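MlnE (Bacillus amyloliquefaciens subsp. plantarum, PDB 5D2E) probably reduces beta-keto groups with NADPH through this N-terminal B-type ketoreductase region of a macrolactin polyketide synthase, adding a step to antibiotic synthesis. Local coordinates at residues 59-64 with 83-88; 124-129 with 168-173; 182-187 with 432-437; 441-446 with 486-491. One frame throughout, in Å; residues are numbered along the deposited sequence.

Contact 1: 59-64 with 83-88; sequences PILFFC and PFIYVT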
# COMPACT_ATOMS: atom_id res chain seq x y z
N PRO A 59 -28.37 14.95 -2.67
CA PRO A 59 -28.59 13.51 -2.68
C PRO A 59 -27.34 12.75 -2.16
O PRO A 59 -26.21 13.19 -2.30
CB PRO A 59 -28.89 13.21 -4.14
CG PRO A 59 -29.40 14.53 -4.71
CD PRO A 59 -28.56 15.55 -4.00
N ILE A 60 -27.64 11.69 -1.45
CA ILE A 60 -26.68 10.75 -0.91
C ILE A 60 -26.77 9.43 -1.71
O ILE A 60 -27.89 8.93 -1.98
CB ILE A 60 -27.05 10.45 0.53
CG1 ILE A 60 -26.99 11.72 1.35
CG2 ILE A 60 -26.17 9.32 1.10
CD1 ILE A 60 -27.70 11.56 2.70
N LEU A 61 -25.63 8.87 -2.10
CA LEU A 61 -25.57 7.65 -2.88
C LEU A 61 -24.78 6.64 -2.04
O LEU A 61 -23.65 6.91 -1.67
CB LEU A 61 -24.86 7.92 -4.21
CG LEU A 61 -24.56 6.71 -5.05
CD1 LEU A 61 -25.83 5.98 -5.46
CD2 LEU A 61 -23.81 7.17 -6.30
N PHE A 62 -25.37 5.48 -1.78
CA PHE A 62 -24.82 4.49 -0.87
C PHE A 62 -24.74 3.21 -1.58
O PHE A 62 -25.77 2.70 -2.06
CB PHE A 62 -25.84 4.37 0.32
CG PHE A 62 -25.30 3.72 1.58
CD1 PHE A 62 -24.91 2.41 1.60
CD2 PHE A 62 -25.19 4.45 2.75
CE1 PHE A 62 -24.41 1.80 2.73
CE2 PHE A 62 -24.68 3.84 3.93
CZ PHE A 62 -24.29 2.51 3.89
N PHE A 63 -23.53 2.62 -1.63
CA PHE A 63 -23.27 1.35 -2.25
C PHE A 63 -23.06 0.35 -1.11
O PHE A 63 -22.24 0.59 -0.21
CB PHE A 63 -21.97 1.39 -3.07
CG PHE A 63 -22.01 2.27 -4.31
CD1 PHE A 63 -22.64 1.86 -5.44
CD2 PHE A 63 -21.37 3.51 -4.32
CE1 PHE A 63 -22.66 2.63 -6.57
CE2 PHE A 63 -21.40 4.32 -5.45
CZ PHE A 63 -22.04 3.85 -6.60
N CYS A 64 -23.75 -0.80 -1.18
CA CYS A 64 -23.67 -1.82 -0.11
C CYS A 64 -23.88 -3.13 -0.79
O CYS A 64 -24.57 -3.21 -1.79
CB CYS A 64 -24.76 -1.55 0.97
SG CYS A 64 -24.51 -2.53 2.52
N PRO A 83 -32.85 13.27 -1.78
CA PRO A 83 -32.95 11.83 -2.00
C PRO A 83 -31.84 10.99 -1.36
O PRO A 83 -30.70 11.42 -1.33
CB PRO A 83 -32.86 11.68 -3.50
CG PRO A 83 -33.13 13.03 -4.08
CD PRO A 83 -32.92 14.06 -3.03
N PHE A 84 -32.20 9.77 -0.96
CA PHE A 84 -31.23 8.75 -0.57
C PHE A 84 -31.27 7.62 -1.57
O PHE A 84 -32.33 7.00 -1.81
CB PHE A 84 -31.54 8.31 0.86
CG PHE A 84 -30.67 7.22 1.38
CD1 PHE A 84 -29.35 7.47 1.71
CD2 PHE A 84 -31.16 5.94 1.55
CE1 PHE A 84 -28.56 6.46 2.20
CE2 PHE A 84 -30.37 4.94 2.08
CZ PHE A 84 -29.07 5.20 2.40
N ILE A 85 -30.16 7.40 -2.26
CA ILE A 85 -30.08 6.36 -3.29
C ILE A 85 -29.30 5.17 -2.74
O ILE A 85 -28.15 5.32 -2.27
CB ILE A 85 -29.38 6.91 -4.54
CG1 ILE A 85 -30.02 8.25 -4.99
CG2 ILE A 85 -29.38 5.87 -5.63
CD1 ILE A 85 -31.51 8.19 -5.38
N TYR A 86 -29.88 4.00 -2.79
CA TYR A 86 -29.26 2.81 -2.16
C TYR A 86 -29.11 1.71 -3.16
O TYR A 86 -30.07 1.20 -3.76
CB TYR A 86 -30.06 2.37 -0.95
CG TYR A 86 -29.43 1.35 -0.08
CD1 TYR A 86 -29.60 0.01 -0.32
CD2 TYR A 86 -28.73 1.70 1.07
CE1 TYR A 86 -29.04 -0.94 0.53
CE2 TYR A 86 -28.20 0.76 1.93
CZ TYR A 86 -28.32 -0.56 1.64
OH TYR A 86 -27.82 -1.56 2.48
N VAL A 87 -27.87 1.37 -3.43
CA VAL A 87 -27.52 0.43 -4.46
C VAL A 87 -26.90 -0.82 -3.90
O VAL A 87 -25.90 -0.77 -3.18
CB VAL A 87 -26.50 1.07 -5.43
CG1 VAL A 87 -26.28 0.17 -6.66
CG2 VAL A 87 -26.93 2.48 -5.80
N THR A 88 -27.45 -1.95 -4.29
CA THR A 88 -26.96 -3.23 -3.87
C THR A 88 -26.50 -4.08 -5.00
O THR A 88 -26.67 -3.79 -6.17
CB THR A 88 -28.06 -4.02 -3.09
OG1 THR A 88 -29.15 -4.28 -3.95
CG2 THR A 88 -28.54 -3.28 -1.95

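Contact 2: 124-129 with 168-173; sequences RPRHII and CPKAEI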
# COMPACT_ATOMS: atom_id res chain seq x y z
N ARG A 124 -28.35 14.46 -8.61
CA ARG A 124 -26.92 14.73 -8.66
C ARG A 124 -26.32 14.51 -7.23
O ARG A 124 -26.44 15.37 -6.36
CB ARG A 124 -26.67 16.19 -9.11
CG ARG A 124 -25.19 16.64 -8.92
CD ARG A 124 -24.90 18.06 -9.44
NE ARG A 124 -25.02 18.09 -10.90
CZ ARG A 124 -24.91 19.17 -11.64
NH1 ARG A 124 -24.64 20.34 -11.08
NH2 ARG A 124 -25.00 19.06 -12.96
N PRO A 125 -25.76 13.33 -6.97
CA PRO A 125 -25.25 13.03 -5.61
C PRO A 125 -24.09 13.91 -5.28
O PRO A 125 -23.28 14.22 -6.17
CB PRO A 125 -24.81 11.58 -5.70
CG PRO A 125 -25.45 11.01 -6.91
CD PRO A 125 -25.69 12.17 -7.85
N ARG A 126 -23.98 14.28 -4.02
CA ARG A 126 -22.81 14.88 -3.50
C ARG A 126 -22.09 13.96 -2.49
O ARG A 126 -20.89 13.77 -2.54
CB ARG A 126 -23.14 16.16 -2.80
CG ARG A 126 -22.05 17.21 -3.04
CD ARG A 126 -21.64 17.78 -1.76
NE ARG A 126 -20.43 18.60 -1.88
CZ ARG A 126 -20.45 19.89 -2.13
NH1 ARG A 126 -21.60 20.50 -2.40
NH2 ARG A 126 -19.32 20.58 -2.14
N HIS A 127 -22.84 13.32 -1.61
CA HIS A 127 -22.25 12.42 -0.63
C HIS A 127 -22.36 11.00 -1.06
O HIS A 127 -23.44 10.51 -1.22
CB HIS A 127 -22.92 12.63 0.70
CG HIS A 127 -23.12 14.08 0.99
ND1 HIS A 127 -22.17 14.84 1.63
CD2 HIS A 127 -24.07 14.95 0.55
CE1 HIS A 127 -22.54 16.09 1.64
NE2 HIS A 127 -23.70 16.19 1.00
N ILE A 128 -21.21 10.33 -1.20
CA ILE A 128 -21.14 8.99 -1.68
C ILE A 128 -20.58 8.15 -0.56
O ILE A 128 -19.57 8.55 0.02
CB ILE A 128 -20.16 8.83 -2.86
CG1 ILE A 128 -20.34 9.88 -3.95
CG2 ILE A 128 -20.24 7.44 -3.40
CD1 ILE A 128 -21.71 10.10 -4.43
N ILE A 129 -21.25 7.03 -0.26
CA ILE A 129 -20.84 6.06 0.72
C ILE A 129 -20.55 4.76 -0.04
O ILE A 129 -21.37 4.20 -0.71
CB ILE A 129 -21.82 5.78 1.85
CG1 ILE A 129 -22.29 7.09 2.54
CG2 ILE A 129 -21.27 4.71 2.80
CD1 ILE A 129 -21.23 7.83 3.22
N CYS A 168 -20.88 14.10 -10.88
CA CYS A 168 -20.59 14.85 -9.69
C CYS A 168 -19.56 15.91 -9.94
O CYS A 168 -18.35 15.68 -9.84
CB CYS A 168 -20.06 13.90 -8.59
SG CYS A 168 -21.13 12.48 -8.20
N PRO A 169 -20.01 17.13 -10.16
CA PRO A 169 -19.06 18.24 -10.21
C PRO A 169 -18.19 18.33 -8.94
O PRO A 169 -17.02 18.68 -9.04
CB PRO A 169 -19.97 19.48 -10.35
CG PRO A 169 -21.23 18.93 -10.98
CD PRO A 169 -21.39 17.51 -10.48
N LYS A 170 -18.78 18.03 -7.78
CA LYS A 170 -18.07 17.87 -6.53
C LYS A 170 -18.65 16.67 -5.84
O LYS A 170 -19.85 16.41 -5.91
CB LYS A 170 -18.31 19.06 -5.63
CG LYS A 170 -17.44 20.26 -5.91
CD LYS A 170 -17.43 21.22 -4.71
CE LYS A 170 -16.19 22.11 -4.76
NZ LYS A 170 -16.21 22.93 -6.00
N ALA A 171 -17.81 15.92 -5.15
CA ALA A 171 -18.32 14.75 -4.39
C ALA A 171 -17.46 14.59 -3.18
O ALA A 171 -16.23 14.88 -3.21
CB ALA A 171 -18.28 13.50 -5.22
N GLU A 172 -18.10 14.14 -2.10
CA GLU A 172 -17.38 13.69 -0.92
C GLU A 172 -17.61 12.21 -0.84
O GLU A 172 -18.76 11.77 -0.67
CB GLU A 172 -17.89 14.36 0.36
CG GLU A 172 -18.51 15.77 0.19
CD GLU A 172 -17.55 16.87 -0.24
OE1 GLU A 172 -16.37 16.79 0.11
OE2 GLU A 172 -18.00 17.82 -0.94
N ILE A 173 -16.54 11.44 -0.93
CA ILE A 173 -16.63 9.98 -1.03
C ILE A 173 -16.10 9.38 0.29
O ILE A 173 -14.98 9.70 0.68
CB ILE A 173 -15.79 9.44 -2.16
CG1 ILE A 173 -16.28 9.98 -3.53
CG2 ILE A 173 -15.82 7.91 -2.12
CD1 ILE A 173 -15.51 11.20 -4.03
O HOH W 1 -22.25 16.74 -6.94

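Contact 3: 182-187 with 432-437; sequences GEVQPI and TQYRSM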
# COMPACT_ATOMS: atom_id res chain seq x y z
N GLY A 182 -7.68 -8.42 16.54
CA GLY A 182 -6.98 -9.67 16.27
C GLY A 182 -6.87 -10.00 14.78
O GLY A 182 -6.21 -10.94 14.42
N GLU A 183 -7.48 -9.17 13.91
CA GLU A 183 -7.48 -9.40 12.48
C GLU A 183 -6.83 -8.26 11.73
O GLU A 183 -6.73 -7.14 12.24
CB GLU A 183 -8.91 -9.58 11.99
CG GLU A 183 -9.67 -10.63 12.76
CD GLU A 183 -9.30 -12.09 12.47
OE1 GLU A 183 -8.74 -12.45 11.38
OE2 GLU A 183 -9.64 -12.92 13.38
N VAL A 184 -6.51 -8.52 10.47
CA VAL A 184 -5.87 -7.54 9.61
C VAL A 184 -6.56 -7.51 8.24
O VAL A 184 -7.05 -8.51 7.76
CB VAL A 184 -4.37 -7.88 9.42
CG1 VAL A 184 -3.69 -7.81 10.77
CG2 VAL A 184 -4.18 -9.24 8.77
N GLN A 185 -6.53 -6.34 7.62
CA GLN A 185 -7.11 -6.12 6.28
C GLN A 185 -6.11 -5.35 5.37
O GLN A 185 -6.29 -4.14 5.12
CB GLN A 185 -8.40 -5.36 6.41
CG GLN A 185 -9.54 -6.14 7.05
CD GLN A 185 -10.20 -7.17 6.15
OE1 GLN A 185 -9.57 -7.74 5.27
NE2 GLN A 185 -11.46 -7.46 6.43
N PRO A 186 -5.06 -6.03 4.92
CA PRO A 186 -4.02 -5.37 4.11
C PRO A 186 -4.52 -4.80 2.82
O PRO A 186 -4.10 -3.73 2.46
CB PRO A 186 -2.98 -6.46 3.85
CG PRO A 186 -3.37 -7.63 4.65
CD PRO A 186 -4.75 -7.44 5.22
N ILE A 187 -5.45 -5.49 2.19
CA ILE A 187 -6.05 -5.00 0.95
C ILE A 187 -6.97 -3.82 1.22
O ILE A 187 -6.78 -2.69 0.68
CB ILE A 187 -6.74 -6.13 0.19
CG1 ILE A 187 -5.71 -7.08 -0.34
CG2 ILE A 187 -7.59 -5.63 -0.96
CD1 ILE A 187 -6.26 -8.32 -1.03
N THR A 432 2.62 -6.28 6.55
CA THR A 432 3.51 -6.47 7.65
C THR A 432 2.71 -6.96 8.89
O THR A 432 3.23 -7.77 9.69
CB THR A 432 4.22 -5.18 8.10
OG1 THR A 432 3.24 -4.22 8.42
CG2 THR A 432 5.18 -4.61 7.02
N GLN A 433 1.49 -6.47 9.06
CA GLN A 433 0.68 -6.86 10.23
C GLN A 433 0.19 -8.29 10.13
O GLN A 433 -0.07 -8.90 11.14
CB GLN A 433 -0.54 -5.98 10.32
CG GLN A 433 -0.20 -4.55 10.69
CD GLN A 433 -1.50 -3.75 10.95
OE1 GLN A 433 -2.40 -4.20 11.73
NE2 GLN A 433 -1.65 -2.61 10.26
N TYR A 434 0.02 -8.82 8.91
CA TYR A 434 -0.35 -10.18 8.73
C TYR A 434 0.78 -11.08 9.18
O TYR A 434 0.59 -12.11 9.85
CB TYR A 434 -0.74 -10.44 7.27
CG TYR A 434 -1.10 -11.89 6.92
CD1 TYR A 434 -0.12 -12.81 6.52
CD2 TYR A 434 -2.42 -12.33 7.00
CE1 TYR A 434 -0.45 -14.12 6.18
CE2 TYR A 434 -2.76 -13.65 6.69
CZ TYR A 434 -1.77 -14.54 6.30
OH TYR A 434 -2.12 -15.84 5.95
N ARG A 435 1.99 -10.74 8.78
CA ARG A 435 3.13 -11.58 9.16
C ARG A 435 3.30 -11.63 10.69
O ARG A 435 3.64 -12.66 11.24
CB ARG A 435 4.43 -11.08 8.48
CG ARG A 435 4.34 -11.22 6.98
CD ARG A 435 5.72 -11.17 6.35
NE ARG A 435 6.29 -12.53 6.28
CZ ARG A 435 7.39 -12.92 6.87
NH1 ARG A 435 8.07 -12.12 7.67
NH2 ARG A 435 7.79 -14.13 6.65
N SER A 436 3.08 -10.49 11.32
CA SER A 436 3.10 -10.35 12.75
C SER A 436 2.01 -11.22 13.37
O SER A 436 2.23 -11.92 14.36
CB SER A 436 2.82 -8.86 13.05
OG SER A 436 3.03 -8.68 14.38
N MET A 437 0.78 -11.06 12.88
CA MET A 437 -0.36 -11.80 13.40
C MET A 437 -0.09 -13.30 13.35
O MET A 437 -0.44 -14.03 14.27
CB MET A 437 -1.62 -11.50 12.58
CG MET A 437 -2.86 -12.36 12.90
SD MET A 437 -4.30 -11.92 11.87
CE MET A 437 -3.92 -12.73 10.35
O HOH W 2 -5.20 -4.23 11.61

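Contact 4: 441-446 with 486-491; sequences PGKTLS and DSMSRS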
# COMPACT_ATOMS: atom_id res chain seq x y z
N PRO A 441 8.74 -15.78 11.92
CA PRO A 441 10.00 -15.47 12.53
C PRO A 441 10.83 -14.43 11.79
O PRO A 441 10.57 -14.13 10.63
CB PRO A 441 10.70 -16.81 12.62
CG PRO A 441 10.06 -17.64 11.56
CD PRO A 441 8.63 -17.19 11.50
N GLY A 442 11.79 -13.87 12.49
CA GLY A 442 12.66 -12.84 11.97
C GLY A 442 12.00 -11.46 11.84
O GLY A 442 10.91 -11.24 12.34
N LYS A 443 12.70 -10.56 11.17
CA LYS A 443 12.31 -9.19 11.04
C LYS A 443 11.41 -9.05 9.80
O LYS A 443 11.70 -9.66 8.75
CB LYS A 443 13.54 -8.28 10.94
CG LYS A 443 13.14 -6.82 10.75
CD LYS A 443 13.99 -5.79 11.47
CE LYS A 443 13.27 -4.46 11.58
NZ LYS A 443 12.23 -4.25 12.60
N THR A 444 10.29 -8.38 9.99
CA THR A 444 9.37 -8.01 8.92
C THR A 444 9.46 -6.50 8.78
O THR A 444 9.35 -5.78 9.76
CB THR A 444 7.93 -8.43 9.26
OG1 THR A 444 7.87 -9.83 9.16
CG2 THR A 444 6.94 -7.85 8.28
N LEU A 445 9.68 -5.99 7.54
CA LEU A 445 9.79 -4.56 7.37
C LEU A 445 9.35 -4.18 5.96
O LEU A 445 9.68 -4.87 5.00
CB LEU A 445 11.23 -4.15 7.55
CG LEU A 445 11.59 -2.72 7.23
CD1 LEU A 445 10.92 -1.73 8.16
CD2 LEU A 445 13.08 -2.49 7.28
N SER A 446 8.56 -3.12 5.87
CA SER A 446 8.25 -2.49 4.64
C SER A 446 8.90 -1.12 4.70
O SER A 446 8.65 -0.38 5.64
CB SER A 446 6.72 -2.30 4.44
OG SER A 446 6.42 -1.77 3.11
N ASP A 486 20.13 1.42 8.80
CA ASP A 486 19.55 1.95 10.01
C ASP A 486 18.15 1.32 10.30
O ASP A 486 17.83 0.95 11.43
CB ASP A 486 19.31 3.44 9.87
CG ASP A 486 18.97 4.12 11.20
OD1 ASP A 486 18.90 3.45 12.27
OD2 ASP A 486 18.77 5.36 11.17
N SER A 487 17.34 1.26 9.26
CA SER A 487 15.96 0.74 9.35
C SER A 487 15.96 -0.65 9.92
O SER A 487 15.16 -0.97 10.77
CB SER A 487 15.34 0.73 7.98
OG SER A 487 15.11 2.06 7.60
N MET A 488 16.91 -1.47 9.49
CA MET A 488 16.96 -2.85 9.91
C MET A 488 17.30 -3.05 11.40
O MET A 488 17.03 -4.10 11.93
CB MET A 488 17.95 -3.62 9.04
CG MET A 488 17.53 -3.82 7.60
SD MET A 488 15.99 -4.80 7.41
CE MET A 488 16.58 -6.43 7.85
N SER A 489 17.85 -2.02 12.05
CA SER A 489 18.28 -2.12 13.43
C SER A 489 17.19 -1.52 14.34
O SER A 489 17.30 -1.53 15.56
CB SER A 489 19.62 -1.35 13.61
OG SER A 489 19.34 0.06 13.73
N ARG A 490 16.10 -1.04 13.76
CA ARG A 490 15.06 -0.44 14.57
C ARG A 490 13.96 -1.44 14.80
O ARG A 490 14.07 -2.58 14.36
CB ARG A 490 14.56 0.80 13.91
CG ARG A 490 15.60 1.90 13.98
CD ARG A 490 15.13 3.15 13.31
NE ARG A 490 15.87 4.23 13.96
CZ ARG A 490 15.44 4.93 15.01
NH1 ARG A 490 14.19 4.77 15.51
NH2 ARG A 490 16.23 5.84 15.50
N SER A 491 12.94 -1.05 15.55
CA SER A 491 11.84 -1.98 15.85
C SER A 491 10.57 -1.73 15.02
O SER A 491 9.70 -2.57 15.02
CB SER A 491 11.49 -1.97 17.35
OG SER A 491 11.00 -0.71 17.68
O HOH W 3 12.67 -1.46 11.93

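Contact 1: 59-64 with 83-88
Five backbone hydrogen bonds hold the parallel strands 60-64 and 84-88 together, from Ile60 N to Pro83 O through to Cys64 N to Val87 O. The middle three are short, Ile85 N lying 2.8 Å from Ile60 O. Side-chain packing splits between the two faces of the sheet. On one, Phe62, Phe84 and Tyr86 make an aromatic cluster. CG of Phe62 and of Tyr86 both stand anti to the backbone N (chi1 of Phe62 -162°), which sends the rings off the same way, planes 22° apart but slid so that they barely overlap; the nearest atoms are Phe62 CD1 and Tyr86 CE2, 3.7 Å apart. Phe84 is turned 64° to Phe62 and puts CE1 and CZ against Phe62 CB; Ile60 CG2 meets the edge of the Phe84 ring. On the other face Leu61 CD1 touches both Ile85 CG2 (3.6 Å) and Val87 CG2 (3.7 Å), aliphatic contacts to which the Phe63 ring adds CD1 against Val87 CB. The unit is the beta-alpha-beta crossover through helix 70-76, whose Met73 lies on Phe62 and Phe84. Backbone bonds thus set the register; the facing side chains are almost all apolar, their one phenol OH bonded to Asp66 O and Met69 N.

Contact 2: 124-129 with 168-173
Cys168 opens the second segment with its SG 3.4 Å from Pro125 O. Pro169 sets its CG over one face of the Arg124 guanidinium, 3.7 Å from NH1, the two side chains meeting tip to tip. The Lys170 carbonyl O and Pro125 O each accept a proton from one water, which bridges the chains before the strand pairing begins; Lys170 CB lies over a face of the Arg126 guanidinium while CD comes 3.3 Å from NH2. From Ala171 on the chains pair in parallel, the two strands of a beta-alpha-beta unit whose crossover is helix 141-164, in a Rossmann-like half of the ketoreductase. Glu172 is held at both backbone ends, its N giving to Arg126 O and its O accepting from Ile128 N at 2.9 Å. Its carboxylate forms a salt bridge as well. The Arg126 chain bends at chi2 (-130°), which places CD, before it runs to Glu172; OE2 uses its anti lone pair for Arg126 NE at 2.7 Å, with the two flat groups only 21° from coplanar, and takes a weak second bond from NH2. Arg126 NH1 turns to Glu58. On the opposite face, Ile173 CG1 packs beside Ile128 CG1 at 4.1 Å.

Contact 3: 182-187 with 432-437
Val184 carries the close part of this contact, pushing its two methyls into the surface of helix 419-437. CG1 lies 3.7 Å from Gln433 CB, the two side chains sliding past each other in opposite directions. CG2, standing between the backbone N and the carbonyl carbon (chi1 of Val184, which places CG1, is -63°), goes deeper: it meets Met437 CE at 3.8 Å and Tyr434 CB at 3.9 Å, and sits at the edge of the Tyr434 ring, in its plane. Val184 thus fits among Gln433, Met437 one turn later, and the adjacent Tyr434, which crosses it at about a right angle. The bend of the Met437 chain at chi3 (79°) brings CE to the valine methyl, while SD of the same residue lies 3.3 Å from Gly182 O.

Toward solvent the contact thins out. Gly182 and Gln433 are exposed, and the link between the polar groups there runs through a water that lies 2.8 Å from Gln433 OE1 and more loosely near Glu183 O. Glu183 O is also hydrogen-bonded to Asn179 ND2.

Past Val184, Gln185 is the N-cap residue of helix 186-201, its side-chain amide tied to Gly135, Glu178 and Gln147. Tyr434 also meets the rings of Phe137 and Phe431. The contact therefore joins two regions far apart in sequence: the turn that leads from strand 171-180 into helix 186-201 of the N-terminal half, and the last turns of helix 419-437 in the NADP-binding half.

Contact 4: 441-446 with 486-491
Lys443 NZ has several partners at the end of helix 477-488. It donates to Arg490 O at 3.0 Å, approaching from above the carbonyl plane, 37° out of it. It also gives a proton to a water at 2.9 Å, and that water in turn donates to Ser487 O. A weak further bond runs from NZ to Ala492 O. The ammonium thus sits among main-chain carbonyls where the helix gives way to loop, and the clustered oxygens would be expected to favour its positive charge. The lysine chain gets there with bends at chi2 and chi4, the latter (78°) turning NZ off the line of the methylenes, and CD passes 3.5 Å from Met488 O.

These two pieces belong to the NADP-binding Rossmann half of the ketoreductase, where strand 443-453 lies beside strand 402-408 and the helix packs on the same sheet; the side chain of Leu445 is about 13 Å from the bound NADP. Deeper in, Leu445 points CD2 at the helix, 3.7 Å from Met488 SD and 4.0 Å from Ser487 CB. Met488 also rests on Phe402 and Val404 of the neighbouring strand.

Within the helix end itself, Asp486 O accepts from both Ser489 N and Ser489 OG, and the Asp486 carboxylate makes a salt bridge with Arg490 NE, OD1 lying at the guanidinium edge. Arg490 NH2 has a second anchor on Lys259 O.

Overall arrangement
From the N terminus, contact 1 closes a short loop through helix 70-76, and contact 2 a longer one through helix 141-164. The two follow in series and meet in the sheet, where strands 60-64 and 127-133 are neighbours. Strand 171-180 runs on toward the turn that opens contact 3, whose loop of 244 residues spans from the N-terminal half to helix 419-437. After that helix comes contact 4, on the side of the chain's centre opposite contacts 1 and 2; it closes a loop of 39 residues that includes the rest of strand 443-453 and most of helix 477-488. None nests or crosses. Contacts 3 and 4 touch through Arg435 and Thr444.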